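PDB 1FW6: DNA mismatch repair protein MUTS from Thermus aquaticus, which takes part in DNA mismatch repair, binding mismatched DNA and using a weak ABC-type ATPase activity, probably to verify that a mismatch has been recognised. Local coordinates for residues Gly556-Val561 against Phe592-Ala597; Asp662-Gly667 against Thr691-His696. All blocks are in the same frame, centred on the assembly; numbering follows the deposited sequence.

Interaction 1. Residues Gly556-Val561 against Phe592-Ala597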
loop_
_atom_site.group_PDB
_atom_site.type_symbol
_atom_site.label_atom_id
_atom_site.label_comp_id
_atom_site.label_asym_id
_atom_site.label_seq_id
_atom_site.Cartn_x
_atom_site.Cartn_y
_atom_site.Cartn_z
ATOM N N GLY C 556 8.286 -36.482 -11.016
ATOM C CA GLY C 556 7.375 -35.408 -10.665
ATOM C C GLY C 556 8.127 -34.212 -10.130
ATOM O O GLY C 556 9.166 -34.369 -9.478
ATOM N N ARG C 557 7.604 -33.018 -10.394
ATOM C CA ARG C 557 8.237 -31.787 -9.950
ATOM C C ARG C 557 7.204 -30.773 -9.482
ATOM O O ARG C 557 6.047 -30.808 -9.921
ATOM C CB ARG C 557 9.067 -31.218 -11.098
ATOM C CG ARG C 557 8.478 -31.561 -12.448
ATOM C CD ARG C 557 9.399 -31.217 -13.562
ATOM N NE ARG C 557 8.707 -30.506 -14.637
ATOM C CZ ARG C 557 8.002 -31.084 -15.600
ATOM N NH1 ARG C 557 7.878 -32.398 -15.641
ATOM N NH2 ARG C 557 7.435 -30.342 -16.536
ATOM N N HIS C 558 7.620 -29.882 -8.578
ATOM C CA HIS C 558 6.745 -28.832 -8.042
ATOM C C HIS C 558 6.463 -27.807 -9.167
ATOM O O HIS C 558 7.365 -27.098 -9.613
ATOM C CB HIS C 558 7.437 -28.160 -6.841
ATOM C CG HIS C 558 6.541 -27.279 -6.015
ATOM N ND1 HIS C 558 5.989 -26.108 -6.496
ATOM C CD2 HIS C 558 6.118 -27.393 -4.736
ATOM C CE1 HIS C 558 5.267 -25.541 -5.547
ATOM N NE2 HIS C 558 5.329 -26.302 -4.468
ATOM N N PRO C 559 5.203 -27.729 -9.644
ATOM C CA PRO C 559 4.812 -26.801 -10.717
ATOM C C PRO C 559 5.167 -25.321 -10.548
ATOM O O PRO C 559 5.323 -24.594 -11.540
ATOM C CB PRO C 559 3.307 -27.026 -10.848
ATOM C CG PRO C 559 2.919 -27.535 -9.464
ATOM C CD PRO C 559 4.033 -28.479 -9.155
ATOM N N VAL C 560 5.308 -24.866 -9.310
ATOM C CA VAL C 560 5.639 -23.461 -9.096
ATOM C C VAL C 560 7.132 -23.240 -8.847
ATOM O O VAL C 560 7.720 -22.302 -9.396
ATOM C CB VAL C 560 4.809 -22.865 -7.926
ATOM C CG1 VAL C 560 5.261 -21.438 -7.632
ATOM C CG2 VAL C 560 3.328 -22.892 -8.283
ATOM N N VAL C 561 7.746 -24.112 -8.044
ATOM C CA VAL C 561 9.168 -23.981 -7.738
ATOM C C VAL C 561 10.058 -24.192 -8.943
ATOM O O VAL C 561 11.099 -23.559 -9.057
ATOM C CB VAL C 561 9.635 -24.983 -6.662
ATOM C CG1 VAL C 561 11.168 -24.903 -6.506
ATOM C CG2 VAL C 561 8.961 -24.686 -5.344
ATOM N N PHE C 592 8.873 -31.724 -1.449
ATOM C CA PHE C 592 8.400 -32.989 -1.985
ATOM C C PHE C 592 6.921 -33.183 -1.654
ATOM O O PHE C 592 6.134 -33.538 -2.532
ATOM C CB PHE C 592 9.212 -34.149 -1.428
ATOM C CG PHE C 592 8.828 -35.484 -2.012
ATOM C CD1 PHE C 592 8.905 -35.704 -3.387
ATOM C CD2 PHE C 592 8.386 -36.523 -1.190
ATOM C CE1 PHE C 592 8.549 -36.938 -3.932
ATOM C CE2 PHE C 592 8.030 -37.750 -1.724
ATOM C CZ PHE C 592 8.111 -37.961 -3.097
ATOM N N LEU C 593 6.542 -32.946 -0.397
ATOM C CA LEU C 593 5.148 -33.082 0.015
ATOM C C LEU C 593 4.257 -32.158 -0.809
ATOM O O LEU C 593 3.262 -32.591 -1.392
ATOM C CB LEU C 593 4.960 -32.732 1.497
ATOM C CG LEU C 593 5.614 -33.573 2.599
ATOM C CD1 LEU C 593 5.129 -33.117 3.965
ATOM C CD2 LEU C 593 5.279 -35.020 2.393
ATOM N N ARG C 594 4.617 -30.882 -0.859
ATOM C CA ARG C 594 3.814 -29.922 -1.600
ATOM C C ARG C 594 3.678 -30.317 -3.058
ATOM O O ARG C 594 2.606 -30.177 -3.653
ATOM C CB ARG C 594 4.419 -28.516 -1.501
ATOM C CG ARG C 594 4.401 -27.899 -0.107
ATOM C CD ARG C 594 4.546 -26.369 -0.198
ATOM N NE ARG C 594 4.806 -25.738 1.095
ATOM C CZ ARG C 594 6.014 -25.609 1.633
ATOM N NH1 ARG C 594 7.091 -26.053 0.992
ATOM N NH2 ARG C 594 6.143 -25.055 2.827
ATOM N N GLN C 595 4.767 -30.813 -3.630
ATOM C CA GLN C 595 4.782 -31.224 -5.028
ATOM C C GLN C 595 3.735 -32.295 -5.270
ATOM O O GLN C 595 3.038 -32.280 -6.283
ATOM C CB GLN C 595 6.153 -31.779 -5.375
ATOM C CG GLN C 595 6.243 -32.448 -6.721
ATOM C CD GLN C 595 7.490 -33.279 -6.814
ATOM O OE1 GLN C 595 8.553 -32.832 -6.387
ATOM N NE2 GLN C 595 7.380 -34.496 -7.368
ATOM N N THR C 596 3.638 -33.230 -4.336
ATOM C CA THR C 596 2.676 -34.311 -4.450
ATOM C C THR C 596 1.227 -33.809 -4.521
ATOM O O THR C 596 0.461 -34.202 -5.407
ATOM C CB THR C 596 2.804 -35.269 -3.271
ATOM O OG1 THR C 596 4.159 -35.727 -3.165
ATOM C CG2 THR C 596 1.900 -36.438 -3.483
ATOM N N ALA C 597 0.856 -32.944 -3.578
ATOM C CA ALA C 597 -0.485 -32.382 -3.531
ATOM C C ALA C 597 -0.832 -31.629 -4.826
ATOM O O ALA C 597 -1.832 -31.964 -5.481
ATOM C CB ALA C 597 -0.608 -31.470 -2.341
#
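H558 and Q595 meet where the loop that follows strand 551-556 runs over the helix of the Walker A motif; their CA atoms lie 4.3 Å apart, close enough for backbone and side chain to pack directly. Q595 leaves the helix with CG anti to its own backbone N (chi1 170°) and continues as an extended chain, which lays it alongside the loop backbone. Its CG rests against the peptide joining R557 and H558, 3.5 Å from H558 N; the amide end lies near G556, but its exact placing is doubtful. Next to this contact the H558 ring lies against the helix beside R594. The CB of R594 meets the imidazole at its edge, near the ring plane, 3.8 Å from H558 NE2, while the rest of the arginine runs away from the loop to a guanidinium turned 66° from the imidazole.

The other ring nitrogen is held by its own loop. V560 N donates to H558 ND1 over 3.2 Å in the ring plane, and V561 N reaches H558 ND1 over 3.1 Å from well out of it, while V561 CG2 sits over one face, offset toward the rim. With an alanine in place of H558, the amides of V560 and V561 would probably lose their shared acceptor, and a gap would be likely to open beside the CB of R594.

No hydrogen bond crosses between the segments, so the contact is one of packing. F567, from the ADP pocket, touches R557, H558 and Q595; H558 also packs on T591 and L598 of helix 589-603, whose L593 and T596 face strand 690-694 while F592 touches strand 570-574.

Interaction 2. Residues Asp662-Gly667 against Thr691-His696. With SO4 (sulfate ion), chain F.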
loop_
_atom_site.group_PDB
_atom_site.type_symbol
_atom_site.label_atom_id
_atom_site.label_comp_id
_atom_site.label_asym_id
_atom_site.label_seq_id
_atom_site.Cartn_x
_atom_site.Cartn_y
_atom_site.Cartn_z
ATOM N N ASP C 662 3.899 -32.189 7.991
ATOM C CA ASP C 662 5.263 -31.699 8.008
ATOM C C ASP C 662 5.715 -31.410 9.436
ATOM O O ASP C 662 5.302 -30.424 10.049
ATOM C CB ASP C 662 5.375 -30.427 7.154
ATOM C CG ASP C 662 6.747 -30.264 6.513
ATOM O OD1 ASP C 662 7.038 -29.166 5.990
ATOM O OD2 ASP C 662 7.532 -31.232 6.519
ATOM N N GLU C 663 6.548 -32.290 9.972
ATOM C CA GLU C 663 7.100 -32.118 11.310
ATOM C C GLU C 663 6.106 -32.152 12.475
ATOM O O GLU C 663 6.403 -31.606 13.543
ATOM C CB GLU C 663 7.870 -30.790 11.381
ATOM C CG GLU C 663 8.727 -30.447 10.165
ATOM C CD GLU C 663 9.931 -31.358 10.006
ATOM O OE1 GLU C 663 10.090 -32.291 10.824
ATOM O OE2 GLU C 663 10.718 -31.142 9.057
ATOM N N VAL C 664 4.949 -32.788 12.302
ATOM C CA VAL C 664 3.972 -32.836 13.390
ATOM C C VAL C 664 4.610 -33.449 14.639
ATOM O O VAL C 664 5.201 -34.525 14.575
ATOM C CB VAL C 664 2.720 -33.660 12.992
ATOM C CG1 VAL C 664 1.716 -33.684 14.134
ATOM C CG2 VAL C 664 2.061 -33.054 11.774
ATOM N N GLY C 665 4.495 -32.756 15.772
ATOM C CA GLY C 665 5.076 -33.245 17.012
ATOM C C GLY C 665 6.122 -32.286 17.566
ATOM O O GLY C 665 6.564 -32.408 18.709
ATOM N N ARG C 666 6.530 -31.331 16.740
ATOM C CA ARG C 666 7.517 -30.338 17.136
ATOM C C ARG C 666 6.787 -29.286 17.952
ATOM O O ARG C 666 5.607 -29.043 17.720
ATOM C CB ARG C 666 8.111 -29.677 15.900
ATOM C CG ARG C 666 7.053 -29.189 14.938
ATOM C CD ARG C 666 7.191 -27.714 14.562
ATOM N NE ARG C 666 7.761 -27.492 13.229
ATOM C CZ ARG C 666 7.129 -26.891 12.219
ATOM N NH1 ARG C 666 5.887 -26.435 12.352
ATOM N NH2 ARG C 666 7.759 -26.716 11.067
ATOM N N GLY C 667 7.472 -28.674 18.915
ATOM C CA GLY C 667 6.833 -27.632 19.695
ATOM C C GLY C 667 6.579 -27.976 21.141
ATOM O O GLY C 667 5.824 -27.286 21.833
ATOM N N THR C 691 -0.946 -40.924 3.246
ATOM C CA THR C 691 -0.331 -39.947 4.132
ATOM C C THR C 691 1.173 -39.809 3.998
ATOM O O THR C 691 1.916 -40.772 4.160
ATOM C CB THR C 691 -0.650 -40.266 5.625
ATOM O OG1 THR C 691 -2.067 -40.235 5.836
ATOM C CG2 THR C 691 0.014 -39.250 6.554
ATOM N N LEU C 692 1.603 -38.592 3.695
ATOM C CA LEU C 692 3.017 -38.268 3.592
ATOM C C LEU C 692 3.378 -37.509 4.877
ATOM O O LEU C 692 2.820 -36.459 5.176
ATOM C CB LEU C 692 3.277 -37.416 2.351
ATOM C CG LEU C 692 3.514 -38.282 1.112
ATOM C CD1 LEU C 692 3.467 -37.467 -0.171
ATOM C CD2 LEU C 692 4.861 -38.964 1.270
ATOM N N PHE C 693 4.300 -38.063 5.651
ATOM C CA PHE C 693 4.698 -37.461 6.907
ATOM C C PHE C 693 6.211 -37.158 6.893
ATOM O O PHE C 693 7.040 -38.073 6.800
ATOM C CB PHE C 693 4.326 -38.452 8.031
ATOM C CG PHE C 693 4.332 -37.870 9.427
ATOM C CD1 PHE C 693 3.589 -38.490 10.435
ATOM C CD2 PHE C 693 5.075 -36.732 9.749
ATOM C CE1 PHE C 693 3.575 -37.990 11.741
ATOM C CE2 PHE C 693 5.071 -36.222 11.058
ATOM C CZ PHE C 693 4.316 -36.855 12.053
ATOM N N ALA C 694 6.568 -35.880 6.955
ATOM C CA ALA C 694 7.987 -35.507 6.990
ATOM C C ALA C 694 8.253 -35.324 8.475
ATOM O O ALA C 694 7.586 -34.516 9.126
ATOM C CB ALA C 694 8.237 -34.196 6.237
ATOM N N THR C 695 9.217 -36.070 9.013
ATOM C CA THR C 695 9.497 -36.007 10.433
ATOM C C THR C 695 10.981 -36.009 10.745
ATOM O O THR C 695 11.801 -36.255 9.870
ATOM C CB THR C 695 8.856 -37.231 11.162
ATOM O OG1 THR C 695 8.988 -37.082 12.589
ATOM C CG2 THR C 695 9.556 -38.528 10.732
ATOM N N HIS C 696 11.308 -35.726 12.005
ATOM C CA HIS C 696 12.687 -35.764 12.487
ATOM C C HIS C 696 12.835 -36.850 13.568
ATOM O O HIS C 696 13.930 -37.085 14.093
ATOM C CB HIS C 696 13.115 -34.406 13.028
ATOM C CG HIS C 696 13.690 -33.509 11.983
ATOM N ND1 HIS C 696 12.918 -32.901 11.019
ATOM C CD2 HIS C 696 14.972 -33.169 11.708
ATOM C CE1 HIS C 696 13.698 -32.225 10.192
ATOM N NE2 HIS C 696 14.949 -32.374 10.589
HETATM S S SO4 F . 18.639 -32.310 10.424
HETATM O O1 SO4 F . 18.859 -31.083 11.201
HETATM O O2 SO4 F . 19.855 -32.647 9.671
HETATM O O3 SO4 F . 18.310 -33.396 11.374
HETATM O O4 SO4 F . 17.535 -32.079 9.471
HETATM O O HOH W 1 7.497 -34.920 13.028
#
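Within the P-loop ATPase domain, parallel strands 657-662 and 690-694 lie side by side, and their C-terminal ends bring D662 and E663, an acidic pair at the position of the Walker B motif, up to A694 and H696 at the nucleotide site. D662 and A694 form the parallel bridge, with both side chains on the same face of the sheet. E663 N closes the pairing by donating to A694 O over 2.6 Å. D662 OD2 lies against the CB of A694, and its other oxygen, OD1, is hydrogen-bonded to S590 of the Walker A motif.

Beyond the bridge the chain folds into a type II turn from E663 to R666. V664 CB packs on F693 CZ at 3.7 Å, and V664 O lies in the plane of the phenylalanine ring, at its edge. A water ties the same turn to the strand end, donating to V664 O and hydrogen-bonded to T695 OG1, which is also bonded to Y697 N.

The E663 chain is bent at its second torsion (chi2 -69°), which turns the carboxylate back toward H696. H696 ND1 donates to E663 OE1 over 2.9 Å, reaching its syn side 26° out of the carboxylate plane; the imidazole and carboxylate planes stand 38° apart. The E663 side chain is about 4 Å from the bound magnesium ion, and H696 packs on T668 of the second subunit, consistent with a composite active site. That threonine also binds the sulfate, probably from the crystallisation liquor, to which the far side of the imidazole donates, H696 NE2 lying 2.8 Å from sulfate O4.

Both segments of interaction 1 precede those of interaction 2 in the sequence, and the two contacts lie about 17 Å apart, centre to centre. Helix 589-603, which supplies one side of interaction 1, also packs on the sheet of interaction 2: L593 and T596 pack on L692, and L593 reaches D662 and A694. The helix is thus held between the loop 556-561 and the parallel strands 657-662 and 690-694. Interaction 1 borders the ADP pocket through R594, and interaction 2 comes closer to the magnesium ion and touches the second subunit, so the two border different parts of one nucleotide site.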